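PDB 3H4X: phosphatidylinositol-specific phospholipase C1 from Streptomyces antibioticus, which belongs to the phosphoinositide-specific phospholipase C family and folds as a single-chain alpha/beta barrel of the TIM-barrel kind. Local coordinates for residues Val235-Tyr247 / Ser270-Leu282. Numbering follows the deposited sequence.
Sequences VHGAAPGDPRERY and SIDTSWYDTRHYL. With EOH (ethanol), chain N.
Trp275 has Gly241 O over one face of its indole, 4.1 Å above the plane, and Arg279 CD over the opposite face. CZ2 and CH2 of its six-membered ring meet the Asp242 carboxylate obliquely, with CH2 3.5 Å from Asp242 CG and the carboxylate plane turned 55° from the indole, while CZ3 lies 3.8 Å from Pro243 CD. The indole is swung out to this position because Trp275 CG stands anti to the backbone N (chi1 -178°). Behind it, Trp275 CE3 sits over the centre of the Tyr276 ring, whose edge receives Pro243 CG, 3.2 Å from Tyr276 OH. The Arg244 guanidinium is gripped in its own plane by Asp242: NE donates to the syn lone pair of OD1 and NH2 to OD2, a side-on salt bridge. Asp242 OD1 also accepts from Arg244 N, closing an Asx turn. From this clamp Arg244 NH2 makes a direct hydrogen bond to the other segment, to Tyr281 OH (2.9 Å), with the guanidinium and phenol planes 71° apart. Arg279 NH1 donates to the same hydroxyl, and Asp171 hydrogen-bonds Tyr281 OH and forms a salt bridge with Arg244 NH1; its carboxylate and that of Asp242 probably offset the nearness of the two arginines. At the other end Ile271 CD1 packs on Ala238 CB (3.9 Å) and on the backbone of Ala239. Waters fill in between: one joins Ala239 N to Tyr276 OH, another accepts from both Gly241 N and Asp272 N. Asp272 OD1 accepts a weak capping bond from Ser274 N at the turn that leads into the short helix, which ends in a Schellman motif at His280. Gly241, Asp242 and Glu245 line a pocket holding an acetyl group. The whole is a loop-to-helix contact of a TIM-type barrel: the loop leaving strand 232-236 lies against the helical connection that leads from strand 258-262 to strand 282-286.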
ATOM      1  N   VAL A 235      -4.702   7.654   5.386  1.00  5.88           N
ATOM      2  CA  VAL A 235      -5.933   7.894   6.130  1.00  6.37           C
ATOM      3  C   VAL A 235      -6.987   6.935   5.589  1.00  6.23           C
ATOM      4  O   VAL A 235      -7.417   7.041   4.440  1.00  6.31           O
ATOM      5  CB  VAL A 235      -6.412   9.344   6.006  1.00  6.60           C
ATOM      6  CG1 VAL A 235      -7.564   9.593   6.971  1.00  7.30           C
ATOM      7  CG2 VAL A 235      -5.259  10.301   6.275  1.00  7.36           C
ATOM      8  N   HIS A 236      -7.387   5.993   6.430  1.00  6.63           N
ATOM      9  CA  HIS A 236      -8.226   4.881   6.015  1.00  6.94           C
ATOM     10  C   HIS A 236      -9.671   5.145   6.402  1.00  6.97           C
ATOM     11  O   HIS A 236      -9.964   5.468   7.555  1.00  7.25           O
ATOM     12  CB  HIS A 236      -7.694   3.615   6.682  1.00  7.37           C
ATOM     13  CG  HIS A 236      -8.479   2.374   6.397  1.00  8.30           C
ATOM     14  ND1 HIS A 236      -8.761   1.923   5.124  1.00 10.55           N
ATOM     15  CD2 HIS A 236      -8.990   1.452   7.244  1.00  9.25           C
ATOM     16  CE1 HIS A 236      -9.436   0.789   5.203  1.00  9.95           C
ATOM     17  NE2 HIS A 236      -9.590   0.484   6.478  1.00 11.80           N
ATOM     18  N   GLY A 237     -10.560   5.031   5.422  1.00  6.98           N
ATOM     19  CA  GLY A 237     -11.980   5.295   5.618  1.00  7.52           C
ATOM     20  C   GLY A 237     -12.384   6.523   4.829  1.00  7.74           C
ATOM     21  O   GLY A 237     -11.973   7.639   5.153  1.00  7.87           O
ATOM     22  N   ALA A 238     -13.172   6.320   3.778  1.00  8.09           N
ATOM     23  CA  ALA A 238     -13.595   7.410   2.909  1.00  8.76           C
ATOM     24  C   ALA A 238     -14.379   8.440   3.706  1.00  9.31           C
ATOM     25  O   ALA A 238     -15.278   8.089   4.475  1.00  9.82           O
ATOM     26  CB  ALA A 238     -14.439   6.872   1.774  1.00  8.76           C
ATOM     27  N   ALA A 239     -14.041   9.709   3.514  1.00  9.67           N
ATOM     28  CA  ALA A 239     -14.684  10.795   4.242  1.00 10.06           C
ATOM     29  C   ALA A 239     -14.684  12.059   3.400  1.00 10.17           C
ATOM     30  O   ALA A 239     -13.811  12.239   2.550  1.00  9.97           O
ATOM     31  CB  ALA A 239     -13.962  11.046   5.560  1.00 10.89           C
ATOM     32  N   PRO A 240     -15.663  12.948   3.636  1.00 10.61           N
ATOM     33  CA  PRO A 240     -15.721  14.219   2.923  1.00 10.69           C
ATOM     34  C   PRO A 240     -14.704  15.224   3.460  1.00 10.44           C
ATOM     35  O   PRO A 240     -14.126  15.021   4.531  1.00 11.15           O
ATOM     36  CB  PRO A 240     -17.142  14.711   3.209  1.00 11.27           C
ATOM     37  CG  PRO A 240     -17.454  14.141   4.538  1.00 11.63           C
ATOM     38  CD  PRO A 240     -16.808  12.778   4.549  1.00 11.06           C
ATOM     39  N   GLY A 241     -14.490  16.298   2.711  1.00 10.03           N
ATOM     40  CA  GLY A 241     -13.564  17.343   3.120  1.00  9.81           C
ATOM     41  C   GLY A 241     -12.139  16.830   3.186  1.00  9.44           C
ATOM     42  O   GLY A 241     -11.732  15.983   2.393  1.00  9.77           O
ATOM     43  N   ASP A 242     -11.367  17.361   4.124  1.00  8.89           N
ATOM     44  CA  ASP A 242     -10.010  16.887   4.347  1.00  8.29           C
ATOM     45  C   ASP A 242     -10.078  15.840   5.450  1.00  8.12           C
ATOM     46  O   ASP A 242     -10.328  16.177   6.606  1.00  8.06           O
ATOM     47  CB  ASP A 242      -9.106  18.048   4.764  1.00  8.59           C
ATOM     48  CG  ASP A 242      -7.659  17.637   4.926  1.00  8.05           C
ATOM     49  OD1 ASP A 242      -7.390  16.435   5.135  1.00  7.74           O
ATOM     50  OD2 ASP A 242      -6.784  18.523   4.849  1.00  8.40           O
ATOM     51  N   PRO A 243      -9.881  14.558   5.102  1.00  7.92           N
ATOM     52  CA  PRO A 243     -10.051  13.510   6.105  1.00  7.68           C
ATOM     53  C   PRO A 243      -9.091  13.642   7.278  1.00  7.46           C
ATOM     54  O   PRO A 243      -9.335  13.075   8.340  1.00  7.75           O
ATOM     55  CB  PRO A 243      -9.761  12.227   5.319  1.00  8.00           C
ATOM     56  CG  PRO A 243     -10.052  12.578   3.898  1.00  8.47           C
ATOM     57  CD  PRO A 243      -9.611  14.003   3.762  1.00  7.73           C
ATOM     58  N   ARG A 244      -8.002  14.376   7.085  1.00  7.35           N
ATOM     59  CA  ARG A 244      -6.995  14.506   8.129  1.00  7.29           C
ATOM     60  C   ARG A 244      -7.476  15.361   9.299  1.00  7.36           C
ATOM     61  O   ARG A 244      -6.849  15.384  10.355  1.00  7.32           O
ATOM     62  CB  ARG A 244      -5.693  15.047   7.540  1.00  7.43           C
ATOM     63  CG  ARG A 244      -5.081  14.082   6.527  1.00  7.26           C
ATOM     64  CD  ARG A 244      -4.032  14.722   5.631  1.00  7.51           C
ATOM     65  NE  ARG A 244      -4.552  15.877   4.907  1.00  7.28           N
ATOM     66  CZ  ARG A 244      -3.859  16.558   4.004  1.00  7.43           C
ATOM     67  NH1 ARG A 244      -2.625  16.180   3.687  1.00  7.86           N
ATOM     68  NH2 ARG A 244      -4.398  17.621   3.424  1.00  7.92           N
ATOM     69  N   GLU A 245      -8.599  16.050   9.114  1.00  7.73           N
ATOM     70  CA  GLU A 245      -9.188  16.825  10.199  1.00  8.27           C
ATOM     71  C   GLU A 245      -9.664  15.913  11.334  1.00  8.45           C
ATOM     72  O   GLU A 245      -9.968  16.397  12.422  1.00  8.91           O
ATOM     73  CB  GLU A 245     -10.326  17.707   9.684  1.00  9.04           C
ATOM     74  CG  GLU A 245      -9.903  18.742   8.644  1.00 10.32           C
ATOM     75  CD  GLU A 245      -9.094  19.898   9.216  1.00 11.26           C
ATOM     76  OE1 GLU A 245      -8.894  19.961  10.449  1.00 11.08           O
ATOM     77  OE2 GLU A 245      -8.653  20.757   8.420  1.00 12.78           O
ATOM     78  N   ARG A 246      -9.709  14.601  11.093  1.00  8.54           N
ATOM     79  CA  ARG A 246     -10.056  13.640  12.139  1.00  8.71           C
ATOM     80  C   ARG A 246      -8.974  13.547  13.208  1.00  8.92           C
ATOM     81  O   ARG A 246      -9.245  13.087  14.310  1.00  9.49           O
ATOM     82  CB  ARG A 246     -10.285  12.246  11.548  1.00  8.80           C
ATOM     83  CG  ARG A 246      -9.002  11.513  11.171  1.00  8.72           C
ATOM     84  CD  ARG A 246      -9.273  10.113  10.644  1.00  9.40           C
ATOM     85  NE  ARG A 246     -10.121  10.135   9.457  1.00 10.02           N
ATOM     86  CZ  ARG A 246     -10.420   9.059   8.737  1.00  9.85           C
ATOM     87  NH1 ARG A 246      -9.943   7.874   9.092  1.00 10.63           N
ATOM     88  NH2 ARG A 246     -11.198   9.174   7.671  1.00 10.40           N
ATOM     89  N   TYR A 247      -7.752  13.952  12.879  1.00  8.73           N
ATOM     90  CA  TYR A 247      -6.651  13.912  13.837  1.00  9.08           C
ATOM     91  C   TYR A 247      -6.602  15.225  14.601  1.00  9.53           C
ATOM     92  O   TYR A 247      -6.462  16.289  14.002  1.00  9.50           O
ATOM     93  CB  TYR A 247      -5.320  13.645  13.125  1.00  8.98           C
ATOM     94  CG  TYR A 247      -5.357  12.405  12.263  1.00  8.25           C
ATOM     95  CD1 TYR A 247      -5.498  11.146  12.833  1.00  8.80           C
ATOM     96  CD2 TYR A 247      -5.282  12.492  10.881  1.00  8.67           C
ATOM     97  CE1 TYR A 247      -5.552  10.006  12.049  1.00  8.83           C
ATOM     98  CE2 TYR A 247      -5.333  11.359  10.089  1.00  8.52           C
ATOM     99  CZ  TYR A 247      -5.471  10.121  10.676  1.00  8.44           C
ATOM    100  OH  TYR A 247      -5.520   8.997   9.881  1.00  8.63           O
ATOM    101  N   SER A 270     -21.183  12.166  -1.832  1.00 12.01           N
ATOM    102  CA  SER A 270     -20.891  12.897  -0.599  1.00 12.32           C
ATOM    103  C   SER A 270     -19.466  13.442  -0.528  1.00 12.03           C
ATOM    104  O   SER A 270     -19.155  14.252   0.345  1.00 12.56           O
ATOM    105  CB  SER A 270     -21.146  12.009   0.617  1.00 12.78           C
ATOM    106  OG  SER A 270     -20.276  10.893   0.616  1.00 13.07           O
ATOM    107  N   ILE A 271     -18.608  12.999  -1.439  1.00 11.54           N
ATOM    108  CA  ILE A 271     -17.189  13.328  -1.382  1.00 11.24           C
ATOM    109  C   ILE A 271     -16.698  13.909  -2.699  1.00 11.29           C
ATOM    110  O   ILE A 271     -16.934  13.342  -3.762  1.00 11.62           O
ATOM    111  CB  ILE A 271     -16.349  12.083  -1.032  1.00 11.16           C
ATOM    112  CG1 ILE A 271     -16.777  11.533   0.330  1.00 10.99           C
ATOM    113  CG2 ILE A 271     -14.862  12.415  -1.053  1.00 11.34           C
ATOM    114  CD1 ILE A 271     -16.270  10.133   0.620  1.00 10.89           C
ATOM    115  N   ASP A 272     -16.009  15.041  -2.618  1.00 11.59           N
ATOM    116  CA  ASP A 272     -15.405  15.660  -3.786  1.00 12.06           C
ATOM    117  C   ASP A 272     -14.032  15.038  -4.027  1.00 11.52           C
ATOM    118  O   ASP A 272     -13.041  15.456  -3.435  1.00 11.79           O
ATOM    119  CB  ASP A 272     -15.264  17.166  -3.571  1.00 12.51           C
ATOM    120  CG  ASP A 272     -14.572  17.859  -4.727  1.00 14.29           C
ATOM    121  OD1 ASP A 272     -14.312  17.196  -5.753  1.00 15.33           O
ATOM    122  OD2 ASP A 272     -14.294  19.073  -4.612  1.00 17.11           O
ATOM    123  N   THR A 273     -13.967  14.034  -4.891  1.00 11.04           N
ATOM    124  CA  THR A 273     -12.705  13.325  -5.080  1.00 10.98           C
ATOM    125  C   THR A 273     -11.683  14.122  -5.893  1.00 10.58           C
ATOM    126  O   THR A 273     -10.505  13.785  -5.891  1.00 10.26           O
ATOM    127  CB  THR A 273     -12.911  11.937  -5.706  1.00 11.25           C
ATOM    128  OG1 THR A 273     -13.663  12.069  -6.914  1.00 12.00           O
ATOM    129  CG2 THR A 273     -13.655  11.017  -4.744  1.00 11.76           C
ATOM    130  N   SER A 274     -12.115  15.186  -6.569  1.00 10.41           N
ATOM    131  CA  SER A 274     -11.173  16.012  -7.325  1.00 10.58           C
ATOM    132  C   SER A 274     -10.144  16.660  -6.398  1.00 10.27           C
ATOM    133  O   SER A 274      -9.028  16.965  -6.812  1.00 10.53           O
ATOM    134  CB  SER A 274     -11.901  17.077  -8.150  1.00 11.07           C
ATOM    135  OG  SER A 274     -12.380  18.128  -7.334  1.00 12.15           O
ATOM    136  N   TRP A 275     -10.530  16.865  -5.145  1.00 10.03           N
ATOM    137  CA  TRP A 275      -9.657  17.460  -4.139  1.00 10.00           C
ATOM    138  C   TRP A 275      -8.324  16.721  -4.061  1.00  9.61           C
ATOM    139  O   TRP A 275      -7.264  17.338  -3.973  1.00  9.86           O
ATOM    140  CB  TRP A 275     -10.373  17.420  -2.790  1.00 10.24           C
ATOM    141  CG  TRP A 275      -9.645  18.022  -1.629  1.00 10.52           C
ATOM    142  CD1 TRP A 275      -9.578  19.345  -1.301  1.00 11.67           C
ATOM    143  CD2 TRP A 275      -8.925  17.317  -0.610  1.00 10.15           C
ATOM    144  NE1 TRP A 275      -8.846  19.507  -0.150  1.00 11.40           N
ATOM    145  CE2 TRP A 275      -8.433  18.279   0.293  1.00 10.84           C
ATOM    146  CE3 TRP A 275      -8.641  15.967  -0.378  1.00  9.82           C
ATOM    147  CZ2 TRP A 275      -7.675  17.934   1.408  1.00 10.44           C
ATOM    148  CZ3 TRP A 275      -7.890  15.629   0.728  1.00  9.41           C
ATOM    149  CH2 TRP A 275      -7.417  16.608   1.609  1.00  9.82           C
ATOM    150  N   TYR A 276      -8.385  15.392  -4.103  1.00  9.05           N
ATOM    151  CA  TYR A 276      -7.184  14.559  -4.003  1.00  8.96           C
ATOM    152  C   TYR A 276      -6.284  14.730  -5.215  1.00  9.23           C
ATOM    153  O   TYR A 276      -5.062  14.787  -5.098  1.00  9.61           O
ATOM    154  CB  TYR A 276      -7.558  13.077  -3.851  1.00  8.84           C
ATOM    155  CG  TYR A 276      -8.396  12.818  -2.633  1.00  8.03           C
ATOM    156  CD1 TYR A 276      -7.808  12.499  -1.415  1.00  7.99           C
ATOM    157  CD2 TYR A 276      -9.775  12.926  -2.688  1.00  8.14           C
ATOM    158  CE1 TYR A 276      -8.573  12.285  -0.290  1.00  7.82           C
ATOM    159  CE2 TYR A 276     -10.548  12.712  -1.568  1.00  8.53           C
ATOM    160  CZ  TYR A 276      -9.941  12.392  -0.373  1.00  7.94           C
ATOM    161  OH  TYR A 276     -10.699  12.184   0.752  1.00  8.19           O
ATOM    162  N   ASP A 277      -6.904  14.788  -6.386  1.00  9.42           N
ATOM    163  CA  ASP A 277      -6.172  14.890  -7.642  1.00 10.12           C
ATOM    164  C   ASP A 277      -5.472  16.246  -7.743  1.00 10.27           C
ATOM    165  O   ASP A 277      -4.303  16.336  -8.123  1.00 10.35           O
ATOM    166  CB  ASP A 277      -7.149  14.698  -8.802  1.00 10.58           C
ATOM    167  CG  ASP A 277      -6.480  14.215 -10.071  1.00 11.15           C
ATOM    168  OD1 ASP A 277      -5.235  14.268 -10.163  1.00 12.09           O
ATOM    169  OD2 ASP A 277      -7.220  13.785 -10.982  1.00 11.93           O
ATOM    170  N   THR A 278      -6.189  17.301  -7.373  1.00 10.71           N
ATOM    171  CA  THR A 278      -5.641  18.652  -7.417  1.00 11.37           C
ATOM    172  C   THR A 278      -4.379  18.771  -6.560  1.00 10.70           C
ATOM    173  O   THR A 278      -3.423  19.456  -6.930  1.00 11.21           O
ATOM    174  CB  THR A 278      -6.693  19.681  -6.953  1.00 12.06           C
ATOM    175  OG1 THR A 278      -7.819  19.646  -7.841  1.00 13.41           O
ATOM    176  CG2 THR A 278      -6.104  21.080  -6.932  1.00 13.25           C
ATOM    177  N   ARG A 279      -4.380  18.085  -5.422  1.00 10.25           N
ATOM    178  CA  ARG A 279      -3.278  18.173  -4.469  1.00  9.76           C
ATOM    179  C   ARG A 279      -2.210  17.098  -4.663  1.00  9.07           C
ATOM    180  O   ARG A 279      -1.213  17.071  -3.938  1.00  9.23           O
ATOM    181  CB  ARG A 279      -3.829  18.142  -3.042  1.00 10.14           C
ATOM    182  CG  ARG A 279      -4.524  19.439  -2.645  1.00 11.59           C
ATOM    183  CD  ARG A 279      -5.471  19.267  -1.470  1.00 13.57           C
ATOM    184  NE  ARG A 279      -5.967  20.557  -0.996  1.00 15.81           N
ATOM    185  CZ  ARG A 279      -5.597  21.131   0.146  1.00 16.95           C
ATOM    186  NH1 ARG A 279      -4.732  20.526   0.951  1.00 18.13           N
ATOM    187  NH2 ARG A 279      -6.100  22.310   0.492  1.00 17.91           N
ATOM    188  N   HIS A 280      -2.425  16.227  -5.646  1.00  8.56           N
ATOM    189  CA  HIS A 280      -1.488  15.150  -5.977  1.00  8.43           C
ATOM    190  C   HIS A 280      -1.396  14.070  -4.900  1.00  8.03           C
ATOM    191  O   HIS A 280      -0.395  13.355  -4.806  1.00  8.62           O
ATOM    192  CB  HIS A 280      -0.101  15.706  -6.308  1.00  8.62           C
ATOM    193  CG  HIS A 280      -0.133  16.856  -7.264  1.00  9.47           C
ATOM    194  ND1 HIS A 280      -0.786  16.796  -8.477  1.00 10.79           N
ATOM    195  CD2 HIS A 280       0.390  18.102  -7.178  1.00 10.79           C
ATOM    196  CE1 HIS A 280      -0.655  17.954  -9.100  1.00 11.67           C
ATOM    197  NE2 HIS A 280       0.052  18.764  -8.333  1.00 11.66           N
ATOM    198  N   TYR A 281      -2.443  13.944  -4.091  1.00  7.54           N
ATOM    199  CA  TYR A 281      -2.498  12.877  -3.100  1.00  7.34           C
ATOM    200  C   TYR A 281      -2.845  11.562  -3.779  1.00  7.17           C
ATOM    201  O   TYR A 281      -3.566  11.539  -4.775  1.00  7.64           O
ATOM    202  CB  TYR A 281      -3.556  13.170  -2.040  1.00  7.42           C
ATOM    203  CG  TYR A 281      -3.374  14.463  -1.277  1.00  7.13           C
ATOM    204  CD1 TYR A 281      -2.112  14.988  -1.029  1.00  7.55           C
ATOM    205  CD2 TYR A 281      -4.474  15.137  -0.769  1.00  7.01           C
ATOM    206  CE1 TYR A 281      -1.955  16.169  -0.312  1.00  7.18           C
ATOM    207  CE2 TYR A 281      -4.334  16.307  -0.055  1.00  7.53           C
ATOM    208  CZ  TYR A 281      -3.078  16.819   0.173  1.00  7.76           C
ATOM    209  OH  TYR A 281      -2.978  17.994   0.882  1.00  8.06           O
ATOM    210  N   LEU A 282      -2.351  10.459  -3.228  1.00  6.84           N
ATOM    211  CA  LEU A 282      -2.723   9.145  -3.737  1.00  6.91           C
ATOM    212  C   LEU A 282      -4.045   8.716  -3.128  1.00  6.82           C
ATOM    213  O   LEU A 282      -4.234   8.807  -1.917  1.00  7.33           O
ATOM    214  CB  LEU A 282      -1.642   8.108  -3.446  1.00  7.10           C
ATOM    215  CG  LEU A 282      -0.260   8.429  -4.018  1.00  7.56           C
ATOM    216  CD1 LEU A 282       0.707   7.290  -3.737  1.00  8.44           C
ATOM    217  CD2 LEU A 282      -0.322   8.724  -5.512  1.00  8.68           C
TER
HETATM  218  C1  EOH N 352      -4.728  17.116 -11.366  1.00 27.78           C
HETATM  219  C2  EOH N 352      -6.081  17.810 -11.484  1.00 27.72           C
HETATM  220  O   EOH N 352      -3.839  17.827 -10.535  1.00 27.74           O
HETATM  221  O   HOH W   1     -11.170   9.798   2.084  1.00  8.48           O
HETATM  222  O   HOH W   2     -12.614  13.949   0.991  1.00  9.41           O
HETATM  223  O   HOH W   3     -12.941  16.146  -0.819  1.00 14.35           O
HETATM  224  O   HOH W   4     -15.644  16.307   0.010  1.00 15.02           O